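Local coordinates for Lmo2181 protein (Listeria monocytogenes serovar 1/2a, PDB 5JCV) that anchors surface proteins to the cell wall as a class B sortase, cleaving a C-terminal sorting signal and passing the thioester-bound substrate on to the wall, at residues Y108-T119 with K174-L183; L18-Y27 with D77-Y87. All coordinates share one frame; numbering follows the deposited sequence.

Contact 1: residues Y108-T119 with K174-L183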
loop_
_atom_site.group_PDB
_atom_site.type_symbol
_atom_site.label_atom_id
_atom_site.label_comp_id
_atom_site.label_asym_id
_atom_site.label_seq_id
_atom_site.Cartn_x
_atom_site.Cartn_y
_atom_site.Cartn_z
ATOM N N TYR A 108 8.364 4.770 8.939
ATOM C CA TYR A 108 8.612 5.404 10.260
ATOM C C TYR A 108 9.947 4.873 10.793
ATOM O O TYR A 108 10.303 3.735 10.510
ATOM C CB TYR A 108 7.512 5.083 11.286
ATOM C CG TYR A 108 6.106 5.398 10.798
ATOM C CD1 TYR A 108 5.415 6.517 11.274
ATOM C CD2 TYR A 108 5.475 4.578 9.845
ATOM C CE1 TYR A 108 4.141 6.813 10.828
ATOM C CE2 TYR A 108 4.204 4.864 9.388
ATOM C CZ TYR A 108 3.545 5.991 9.876
ATOM O OH TYR A 108 2.300 6.281 9.406
ATOM N N GLU A 109 10.661 5.685 11.565
ATOM C CA GLU A 109 11.822 5.230 12.325
ATOM C C GLU A 109 11.471 5.111 13.807
ATOM O O GLU A 109 11.472 6.086 14.562
ATOM C CB GLU A 109 13.031 6.131 12.154
ATOM C CG GLU A 109 14.320 5.350 11.888
ATOM C CD GLU A 109 14.380 4.855 10.447
ATOM O OE1 GLU A 109 13.524 5.285 9.629
ATOM O OE2 GLU A 109 15.278 4.054 10.119
ATOM N N VAL A 110 11.217 3.881 14.217
ATOM C CA VAL A 110 10.624 3.613 15.503
ATOM C C VAL A 110 11.700 3.646 16.564
ATOM O O VAL A 110 12.749 3.029 16.398
ATOM C CB VAL A 110 9.972 2.223 15.502
ATOM C CG1 VAL A 110 9.291 1.984 16.839
ATOM C CG2 VAL A 110 8.949 2.093 14.364
ATOM N N GLU A 111 11.401 4.331 17.658
ATOM C CA GLU A 111 12.308 4.529 18.763
ATOM C C GLU A 111 11.952 3.581 19.923
ATOM O O GLU A 111 10.960 3.788 20.657
ATOM C CB GLU A 111 12.199 5.992 19.226
ATOM C CG GLU A 111 13.502 6.581 19.693
ATOM C CD GLU A 111 13.405 8.013 20.230
ATOM O OE1 GLU A 111 12.449 8.779 19.906
ATOM O OE2 GLU A 111 14.347 8.372 20.989
ATOM N N ILE A 112 12.778 2.561 20.114
ATOM C CA ILE A 112 12.520 1.543 21.118
ATOM C C ILE A 112 12.596 2.107 22.541
ATOM O O ILE A 112 13.554 2.785 22.910
ATOM C CB ILE A 112 13.536 0.392 20.978
ATOM C CG1 ILE A 112 13.281 -0.374 19.680
ATOM C CG2 ILE A 112 13.439 -0.555 22.165
ATOM C CD1 ILE A 112 14.501 -1.122 19.169
ATOM N N PHE A 113 11.584 1.806 23.337
ATOM C CA PHE A 113 11.531 2.237 24.722
ATOM C C PHE A 113 11.299 1.106 25.755
ATOM O O PHE A 113 11.500 1.324 26.954
ATOM C CB PHE A 113 10.469 3.306 24.875
ATOM C CG PHE A 113 9.057 2.790 24.784
ATOM C CD1 PHE A 113 8.386 2.374 25.918
ATOM C CD2 PHE A 113 8.389 2.768 23.580
ATOM C CE1 PHE A 113 7.094 1.901 25.837
ATOM C CE2 PHE A 113 7.095 2.307 23.500
ATOM C CZ PHE A 113 6.452 1.871 24.628
ATOM N N ALA A 114 10.910 -0.089 25.302
ATOM C CA ALA A 114 10.693 -1.245 26.209
ATOM C C ALA A 114 11.043 -2.550 25.543
ATOM O O ALA A 114 10.698 -2.802 24.394
ATOM C CB ALA A 114 9.244 -1.308 26.681
ATOM N N VAL A 115 11.687 -3.398 26.312
ATOM C CA VAL A 115 12.185 -4.705 25.854
ATOM C C VAL A 115 11.947 -5.719 26.991
ATOM O O VAL A 115 12.359 -5.475 28.108
ATOM C CB VAL A 115 13.687 -4.586 25.569
ATOM C CG1 VAL A 115 14.330 -5.933 25.381
ATOM C CG2 VAL A 115 13.947 -3.662 24.392
ATOM N N TYR A 116 11.281 -6.838 26.722
ATOM C CA TYR A 116 11.137 -7.882 27.756
ATOM C C TYR A 116 10.733 -9.200 27.151
ATOM O O TYR A 116 10.306 -9.261 25.985
ATOM C CB TYR A 116 10.106 -7.477 28.826
ATOM C CG TYR A 116 8.824 -6.920 28.266
ATOM C CD1 TYR A 116 7.762 -7.750 27.982
ATOM C CD2 TYR A 116 8.693 -5.541 27.975
ATOM C CE1 TYR A 116 6.576 -7.240 27.454
ATOM C CE2 TYR A 116 7.531 -5.024 27.436
ATOM C CZ TYR A 116 6.483 -5.892 27.170
ATOM O OH TYR A 116 5.332 -5.421 26.658
ATOM N N GLU A 117 10.875 -10.248 27.948
ATOM C CA GLU A 117 10.306 -11.551 27.643
ATOM C C GLU A 117 9.111 -11.679 28.519
ATOM O O GLU A 117 9.093 -11.164 29.655
ATOM C CB GLU A 117 11.229 -12.689 28.047
ATOM C CG GLU A 117 12.470 -12.829 27.206
ATOM C CD GLU A 117 13.432 -13.866 27.786
ATOM O OE1 GLU A 117 14.094 -13.595 28.846
ATOM O OE2 GLU A 117 13.517 -14.936 27.155
ATOM N N THR A 118 8.159 -12.461 28.052
ATOM C CA THR A 118 7.009 -12.765 28.874
ATOM C C THR A 118 6.421 -14.111 28.482
ATOM O O THR A 118 6.279 -14.405 27.279
ATOM C CB THR A 118 5.931 -11.705 28.661
ATOM O OG1 THR A 118 4.800 -12.004 29.495
ATOM C CG2 THR A 118 5.526 -11.672 27.176
ATOM N N THR A 119 6.055 -14.887 29.505
ATOM C CA THR A 119 5.517 -16.261 29.374
ATOM C C THR A 119 3.969 -16.333 29.569
ATOM O O THR A 119 3.281 -17.044 28.832
ATOM C CB THR A 119 6.226 -17.187 30.400
ATOM O OG1 THR A 119 6.451 -16.456 31.616
ATOM C CG2 THR A 119 7.589 -17.631 29.912
ATOM N N LYS A 174 9.979 -20.890 25.440
ATOM C CA LYS A 174 8.838 -20.814 26.347
ATOM C C LYS A 174 8.159 -19.396 26.304
ATOM O O LYS A 174 6.981 -19.253 25.952
ATOM C CB LYS A 174 9.315 -21.176 27.777
ATOM C CG LYS A 174 8.361 -22.061 28.583
ATOM C CD LYS A 174 6.964 -21.457 28.724
ATOM C CE LYS A 174 6.199 -22.067 29.901
ATOM N NZ LYS A 174 4.728 -21.763 29.892
ATOM N N GLY A 175 8.910 -18.362 26.685
ATOM C CA GLY A 175 8.409 -16.993 26.657
ATOM C C GLY A 175 8.468 -16.382 25.253
ATOM O O GLY A 175 9.305 -16.757 24.435
ATOM N N ARG A 176 7.545 -15.472 24.969
ATOM C CA ARG A 176 7.662 -14.581 23.835
ATOM C C ARG A 176 8.676 -13.486 24.129
ATOM O O ARG A 176 8.872 -13.105 25.272
ATOM C CB ARG A 176 6.343 -13.916 23.556
ATOM C CG ARG A 176 5.240 -14.904 23.227
ATOM C CD ARG A 176 3.968 -14.098 23.058
ATOM N NE ARG A 176 2.867 -14.939 22.626
ATOM C CZ ARG A 176 1.656 -14.486 22.324
ATOM N NH1 ARG A 176 1.367 -13.185 22.408
ATOM N NH2 ARG A 176 0.732 -15.351 21.951
HETATM N N MSE A 177 9.307 -13.000 23.072
HETATM C CA MSE A 177 10.178 -11.846 23.139
HETATM C C MSE A 177 9.392 -10.668 22.593
HETATM O O MSE A 177 8.664 -10.789 21.621
HETATM C CB MSE A 177 11.420 -12.203 22.327
HETATM C CG MSE A 177 12.399 -11.066 22.328
HETATM SE SE MSE A 177 13.204 -11.009 24.120
HETATM C CE MSE A 177 13.475 -9.097 24.083
ATOM N N VAL A 178 9.511 -9.525 23.241
ATOM C CA VAL A 178 8.690 -8.368 22.892
ATOM C C VAL A 178 9.553 -7.120 22.860
ATOM O O VAL A 178 10.324 -6.892 23.764
ATOM C CB VAL A 178 7.555 -8.136 23.896
ATOM C CG1 VAL A 178 6.745 -6.907 23.477
ATOM C CG2 VAL A 178 6.658 -9.346 23.973
ATOM N N ILE A 179 9.391 -6.328 21.819
ATOM C CA ILE A 179 10.070 -5.043 21.674
ATOM C C ILE A 179 8.973 -4.047 21.395
ATOM O O ILE A 179 8.115 -4.305 20.556
ATOM C CB ILE A 179 10.993 -5.073 20.441
ATOM C CG1 ILE A 179 11.997 -6.203 20.603
ATOM C CG2 ILE A 179 11.714 -3.768 20.217
ATOM C CD1 ILE A 179 12.931 -6.006 21.759
ATOM N N GLN A 180 8.963 -2.948 22.127
ATOM C CA GLN A 180 8.031 -1.889 21.862
ATOM C C GLN A 180 8.699 -0.511 21.630
ATOM O O GLN A 180 9.664 -0.134 22.302
ATOM C CB GLN A 180 7.054 -1.825 23.002
ATOM C CG GLN A 180 6.304 -3.114 23.178
ATOM C CD GLN A 180 5.308 -2.990 24.272
ATOM O OE1 GLN A 180 5.697 -2.876 25.426
ATOM N NE2 GLN A 180 4.009 -2.970 23.924
ATOM N N GLY A 181 8.195 0.210 20.642
ATOM C CA GLY A 181 8.823 1.432 20.244
ATOM C C GLY A 181 7.809 2.524 19.952
ATOM O O GLY A 181 6.668 2.234 19.614
ATOM N N LYS A 182 8.255 3.770 20.079
ATOM C CA LYS A 182 7.440 4.953 19.800
ATOM C C LYS A 182 7.417 5.278 18.301
ATOM O O LYS A 182 8.458 5.347 17.677
ATOM C CB LYS A 182 8.030 6.142 20.574
ATOM C CG LYS A 182 7.351 7.490 20.364
ATOM C CD LYS A 182 8.210 8.626 20.896
ATOM C CE LYS A 182 8.081 8.744 22.406
ATOM N NZ LYS A 182 8.949 9.833 22.940
ATOM N N LEU A 183 6.234 5.456 17.727
ATOM C CA LEU A 183 6.120 6.015 16.371
ATOM C C LEU A 183 6.519 7.467 16.328
ATOM O O LEU A 183 6.360 8.232 17.273
ATOM C CB LEU A 183 4.702 5.931 15.811
ATOM C CG LEU A 183 4.300 4.579 15.234
ATOM C CD1 LEU A 183 3.040 4.763 14.390
ATOM C CD2 LEU A 183 5.430 3.982 14.403
ATOM O OXT LEU A 183 7.015 7.881 15.304
#
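Two neighbouring antiparallel strands of the sortase beta-sheet, 108-118 and the C-terminal 176-182, illustrate how a pair can stay bonded through a register shift. The shift is a classic beta bulge: Phe113 and Ala114 both face Gln180, whose carbonyl O accepts from Phe113 N at 2.9 Å and from Ala114 N at 3.2 Å. Next to it the strands come unusually close, Ile112 CA lying 3.8 Å from Gly181 CA. Val110 CG1 packs 3.5 Å from the same Gly181 CA.

On the face carrying Ala114, Tyr116 and Val178, the Tyr116 CG sits between the backbone N and the carbonyl carbon (chi1 46°), and the ring lies alongside Val178, whose CB rests over its face. The hydroxyl at the ring's far end donates to Gln180, Tyr116 OH to OE1 being 2.9 Å, but approaches from well above the amide plane, with ring and amide nearly perpendicular. Gln180 NE2 is bonded in turn to Tyr138 and Thr162, tying the amide to helix 132-145 and strand 160-165.

The face carrying Ile112, Val115, Met177 and Ile179 is mostly apolar, with Glu117 at its exposed end. Val115 and Ile179 run side by side, with Val115 CG2 3.7 Å from Ile179 CD1, while the bent selenomethionine Met177 brings CE to 3.5 Å from Val115 CG1. Ile112 CG1 meets Ile179 CG2 farther along.

The buried amide of Gln180 has partners at both its oxygen and its nitrogen, consistent with its being held in place, while the face of Val115 and Ile179 packs mainly through hydrocarbon.

Contact 2: residues L18-Y27 with D77-Y87; sequences LTIIDTEIDY and DGSMFADLRKY
Strands 18-19 and 26-27, joined by a loop that holds a type II turn from Ile20 to Thr23, meet the loop 77-87 where a type II' turn from Ser79 to Ala82 leads toward a 3-10 segment, Thr23 CA lying 6.1 Å from Asp83 CA. Two hydrogen bonds join the pieces, each between a backbone N-H and a side chain. Glu24 N donates to Asp83 OD2 at 2.8 Å, meeting the oxygen nearly along its C-O axis, and Met80 N donates to Tyr27 OH at 3.0 Å with an N-H...O angle of 161°.

Met80, a selenomethionine, also folds back over the tyrosine it bonds. Its chain bends at chi2 and chi3, which lays SE over one face of the Tyr27 ring, 4.2 Å from the centroid, a Met-aromatic contact.

Within the sortase domain this joins the first beta-hairpin to the connection between strand 67-72 and helix 90-95. An ST turn shapes the hairpin end: Thr23 OG1 accepts from Ile25 N and donates to Ile20 O, while Thr23 CB packs against Asp83. An Asx turn at Asp77 similarly orders the loop's start.

Beneath these polar links, Ile25 CD1 reaches both Leu84 CD2, at 3.8 Å, and the Phe81 ring. Leu18 CD2 comes to the edge of that ring, 3.5 Å from Phe81 CE1, and Ile20 CG2 meets the edge of the Tyr87 ring, whose hydroxyl is bonded to the carbonyl of His96.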
loop_
_atom_site.group_PDB
_atom_site.type_symbol
_atom_site.label_atom_id
_atom_site.label_comp_id
_atom_site.label_asym_id
_atom_site.label_seq_id
_atom_site.Cartn_x
_atom_site.Cartn_y
_atom_site.Cartn_z
ATOM N N LEU A 18 9.443 -4.428 7.186
ATOM C CA LEU A 18 10.130 -4.244 8.473
ATOM C C LEU A 18 11.630 -4.498 8.301
ATOM O O LEU A 18 12.057 -5.486 7.682
ATOM C CB LEU A 18 9.540 -5.250 9.495
ATOM C CG LEU A 18 10.137 -5.174 10.910
ATOM C CD1 LEU A 18 9.869 -3.838 11.580
ATOM C CD2 LEU A 18 9.601 -6.270 11.806
ATOM N N THR A 19 12.456 -3.654 8.875
ATOM C CA THR A 19 13.890 -3.877 8.759
ATOM C C THR A 19 14.541 -3.495 10.067
ATOM O O THR A 19 14.282 -2.396 10.605
ATOM C CB THR A 19 14.555 -3.024 7.618
ATOM O OG1 THR A 19 14.106 -3.505 6.346
ATOM C CG2 THR A 19 16.065 -3.167 7.641
ATOM N N ILE A 20 15.381 -4.392 10.582
ATOM C CA ILE A 20 16.226 -4.022 11.697
ATOM C C ILE A 20 17.670 -4.342 11.278
ATOM O O ILE A 20 18.001 -5.476 10.935
ATOM C CB ILE A 20 15.863 -4.768 12.993
ATOM C CG1 ILE A 20 14.397 -4.589 13.340
ATOM C CG2 ILE A 20 16.772 -4.299 14.142
ATOM C CD1 ILE A 20 14.004 -5.400 14.554
ATOM N N ILE A 21 18.498 -3.310 11.244
ATOM C CA ILE A 21 19.912 -3.416 10.849
ATOM C C ILE A 21 20.652 -4.454 11.696
ATOM O O ILE A 21 20.407 -4.557 12.890
ATOM C CB ILE A 21 20.600 -2.018 11.011
ATOM C CG1 ILE A 21 19.961 -0.967 10.063
ATOM C CG2 ILE A 21 22.093 -2.084 10.761
ATOM C CD1 ILE A 21 20.005 -1.315 8.592
ATOM N N ASP A 22 21.573 -5.194 11.088
ATOM C CA ASP A 22 22.396 -6.225 11.774
ATOM C C ASP A 22 21.538 -7.377 12.306
ATOM O O ASP A 22 21.847 -7.967 13.323
ATOM C CB ASP A 22 23.256 -5.616 12.896
ATOM C CG ASP A 22 24.185 -4.485 12.382
ATOM O OD1 ASP A 22 24.555 -4.466 11.198
ATOM O OD2 ASP A 22 24.557 -3.612 13.164
ATOM N N THR A 23 20.443 -7.686 11.619
ATOM C CA THR A 23 19.650 -8.889 11.938
ATOM C C THR A 23 19.181 -9.501 10.660
ATOM O O THR A 23 19.388 -8.922 9.604
ATOM C CB THR A 23 18.433 -8.595 12.816
ATOM O OG1 THR A 23 17.384 -8.001 12.026
ATOM C CG2 THR A 23 18.811 -7.683 13.965
ATOM N N GLU A 24 18.529 -10.654 10.745
ATOM C CA GLU A 24 17.881 -11.219 9.584
ATOM C C GLU A 24 16.574 -10.520 9.308
ATOM O O GLU A 24 15.956 -10.843 8.323
ATOM C CB GLU A 24 17.595 -12.723 9.771
ATOM C CG GLU A 24 18.845 -13.551 9.998
ATOM C CD GLU A 24 18.676 -15.031 9.651
ATOM O OE1 GLU A 24 17.664 -15.440 9.065
ATOM O OE2 GLU A 24 19.569 -15.823 10.029
ATOM N N ILE A 25 16.119 -9.615 10.186
ATOM C CA ILE A 25 14.742 -9.095 10.105
ATOM C C ILE A 25 14.698 -7.985 9.049
ATOM O O ILE A 25 15.122 -6.840 9.291
ATOM C CB ILE A 25 14.229 -8.541 11.440
ATOM C CG1 ILE A 25 14.167 -9.674 12.445
ATOM C CG2 ILE A 25 12.819 -7.944 11.240
ATOM C CD1 ILE A 25 14.006 -9.222 13.875
ATOM N N ASP A 26 14.283 -8.381 7.857
ATOM C CA ASP A 26 14.224 -7.512 6.694
ATOM C C ASP A 26 13.176 -8.187 5.835
ATOM O O ASP A 26 13.502 -8.965 4.957
ATOM C CB ASP A 26 15.577 -7.476 5.992
ATOM C CG ASP A 26 15.626 -6.431 4.841
ATOM O OD1 ASP A 26 14.595 -5.769 4.512
ATOM O OD2 ASP A 26 16.722 -6.267 4.291
ATOM N N TYR A 27 11.903 -7.987 6.181
ATOM C CA TYR A 27 10.875 -8.845 5.689
ATOM C C TYR A 27 9.624 -8.047 5.313
ATOM O O TYR A 27 9.384 -6.953 5.861
ATOM C CB TYR A 27 10.477 -9.875 6.755
ATOM C CG TYR A 27 11.503 -10.950 7.118
ATOM C CD1 TYR A 27 11.956 -11.859 6.172
ATOM C CD2 TYR A 27 11.938 -11.113 8.448
ATOM C CE1 TYR A 27 12.857 -12.864 6.511
ATOM C CE2 TYR A 27 12.835 -12.111 8.790
ATOM C CZ TYR A 27 13.289 -12.996 7.824
ATOM O OH TYR A 27 14.201 -13.988 8.154
ATOM N N ASP A 77 16.165 -21.833 13.309
ATOM C CA ASP A 77 17.201 -21.584 12.360
ATOM C C ASP A 77 17.640 -20.090 12.340
ATOM O O ASP A 77 18.408 -19.685 11.491
ATOM C CB ASP A 77 16.831 -22.125 10.973
ATOM C CG ASP A 77 15.720 -21.340 10.287
ATOM O OD1 ASP A 77 15.170 -20.367 10.875
ATOM O OD2 ASP A 77 15.399 -21.734 9.128
ATOM N N GLY A 78 17.143 -19.276 13.256
ATOM C CA GLY A 78 17.551 -17.868 13.336
ATOM C C GLY A 78 16.789 -16.903 12.428
ATOM O O GLY A 78 17.043 -15.685 12.448
ATOM N N SER A 79 15.828 -17.418 11.666
ATOM C CA SER A 79 15.019 -16.557 10.783
ATOM C C SER A 79 13.826 -15.958 11.483
ATOM O O SER A 79 13.563 -16.229 12.670
ATOM C CB SER A 79 14.556 -17.354 9.548
ATOM O OG SER A 79 13.832 -18.506 9.915
HETATM N N MSE A 80 13.073 -15.166 10.720
HETATM C CA MSE A 80 11.820 -14.559 11.180
HETATM C C MSE A 80 12.178 -13.676 12.344
HETATM O O MSE A 80 13.076 -12.840 12.205
HETATM C CB MSE A 80 10.703 -15.599 11.382
HETATM C CG MSE A 80 10.555 -16.536 10.184
HETATM SE SE MSE A 80 10.480 -15.616 8.406
HETATM C CE MSE A 80 8.807 -14.741 8.610
ATOM N N PHE A 81 11.505 -13.826 13.485
ATOM C CA PHE A 81 11.746 -12.979 14.653
ATOM C C PHE A 81 12.683 -13.577 15.677
ATOM O O PHE A 81 12.808 -13.059 16.790
ATOM C CB PHE A 81 10.445 -12.597 15.297
ATOM C CG PHE A 81 9.816 -11.345 14.747
ATOM C CD1 PHE A 81 10.375 -10.629 13.669
ATOM C CD2 PHE A 81 8.609 -10.890 15.286
ATOM C CE1 PHE A 81 9.776 -9.465 13.198
ATOM C CE2 PHE A 81 8.020 -9.731 14.822
ATOM C CZ PHE A 81 8.597 -9.039 13.757
ATOM N N ALA A 82 13.430 -14.607 15.319
ATOM C CA ALA A 82 14.440 -15.088 16.287
ATOM C C ALA A 82 15.378 -13.979 16.741
ATOM O O ALA A 82 15.838 -13.991 17.902
ATOM C CB ALA A 82 15.239 -16.264 15.737
ATOM N N ASP A 83 15.690 -13.009 15.856
ATOM C CA ASP A 83 16.676 -11.982 16.237
ATOM C C ASP A 83 16.166 -10.929 17.232
ATOM O O ASP A 83 16.962 -10.130 17.741
ATOM C CB ASP A 83 17.303 -11.318 15.002
ATOM C CG ASP A 83 18.452 -12.155 14.404
ATOM O OD1 ASP A 83 18.907 -13.157 15.048
ATOM O OD2 ASP A 83 18.873 -11.818 13.267
ATOM N N LEU A 84 14.879 -10.941 17.566
ATOM C CA LEU A 84 14.349 -10.001 18.584
ATOM C C LEU A 84 15.099 -10.141 19.929
ATOM O O LEU A 84 15.282 -9.160 20.680
ATOM C CB LEU A 84 12.807 -10.191 18.790
ATOM C CG LEU A 84 11.854 -9.755 17.664
ATOM C CD1 LEU A 84 10.385 -9.687 18.080
ATOM C CD2 LEU A 84 12.295 -8.406 17.165
ATOM N N ARG A 85 15.557 -11.356 20.214
ATOM C CA ARG A 85 16.284 -11.647 21.450
ATOM C C ARG A 85 17.624 -10.896 21.552
ATOM O O ARG A 85 18.201 -10.769 22.642
ATOM C CB ARG A 85 16.510 -13.158 21.568
ATOM C CG ARG A 85 17.558 -13.625 20.550
ATOM C CD ARG A 85 17.921 -15.103 20.614
ATOM N NE ARG A 85 18.894 -15.452 19.591
ATOM C CZ ARG A 85 19.421 -16.667 19.435
ATOM N NH1 ARG A 85 19.099 -17.671 20.262
ATOM N NH2 ARG A 85 20.303 -16.875 18.458
ATOM N N LYS A 86 18.150 -10.407 20.432
ATOM C CA LYS A 86 19.388 -9.598 20.517
ATOM C C LYS A 86 19.227 -8.357 21.414
ATOM O O LYS A 86 20.195 -7.865 22.029
ATOM C CB LYS A 86 19.849 -9.156 19.139
ATOM C CG LYS A 86 20.304 -10.273 18.192
ATOM C CD LYS A 86 20.630 -9.671 16.824
ATOM C CE LYS A 86 21.234 -10.675 15.865
ATOM N NZ LYS A 86 22.711 -10.803 16.061
ATOM N N TYR A 87 18.008 -7.861 21.507
ATOM C CA TYR A 87 17.714 -6.760 22.381
ATOM C C TYR A 87 17.856 -7.044 23.888
ATOM O O TYR A 87 17.756 -6.111 24.656
ATOM C CB TYR A 87 16.320 -6.143 22.030
ATOM C CG TYR A 87 16.385 -5.283 20.794
ATOM C CD1 TYR A 87 16.944 -4.039 20.863
ATOM C CD2 TYR A 87 15.912 -5.717 19.562
ATOM C CE1 TYR A 87 17.052 -3.222 19.747
ATOM C CE2 TYR A 87 16.026 -4.909 18.420
ATOM C CZ TYR A 87 16.611 -3.651 18.527
ATOM O OH TYR A 87 16.746 -2.752 17.449
HETATM O O HOH W 1 19.097 -18.105 9.279
#

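Overall arrangement
Both contacts reach the same sheet, their centres about 13 Å apart, and they touch through the 3-10 segment of 77-87. Tyr87 lies against Ile112, Val115 and Ile179, its OH 3.3 Å from Ile112 CD1, and Leu84 packs on Met177, so the two contacts share a largely apolar boundary. Contact 1 lies nearer the chain centre and joins two strands by a ladder of backbone bonds; contact 2, farther out, joins a hairpin to a loop by backbone-to-side-chain bonds. Each is partly buried. Both have exposed acidic groups, Glu109 and Glu117 in contact 1 and Asp22, Glu24 and Asp77 in contact 2, but contact 2 alone meets the second subunit, packing Tyr27 against its Leu4.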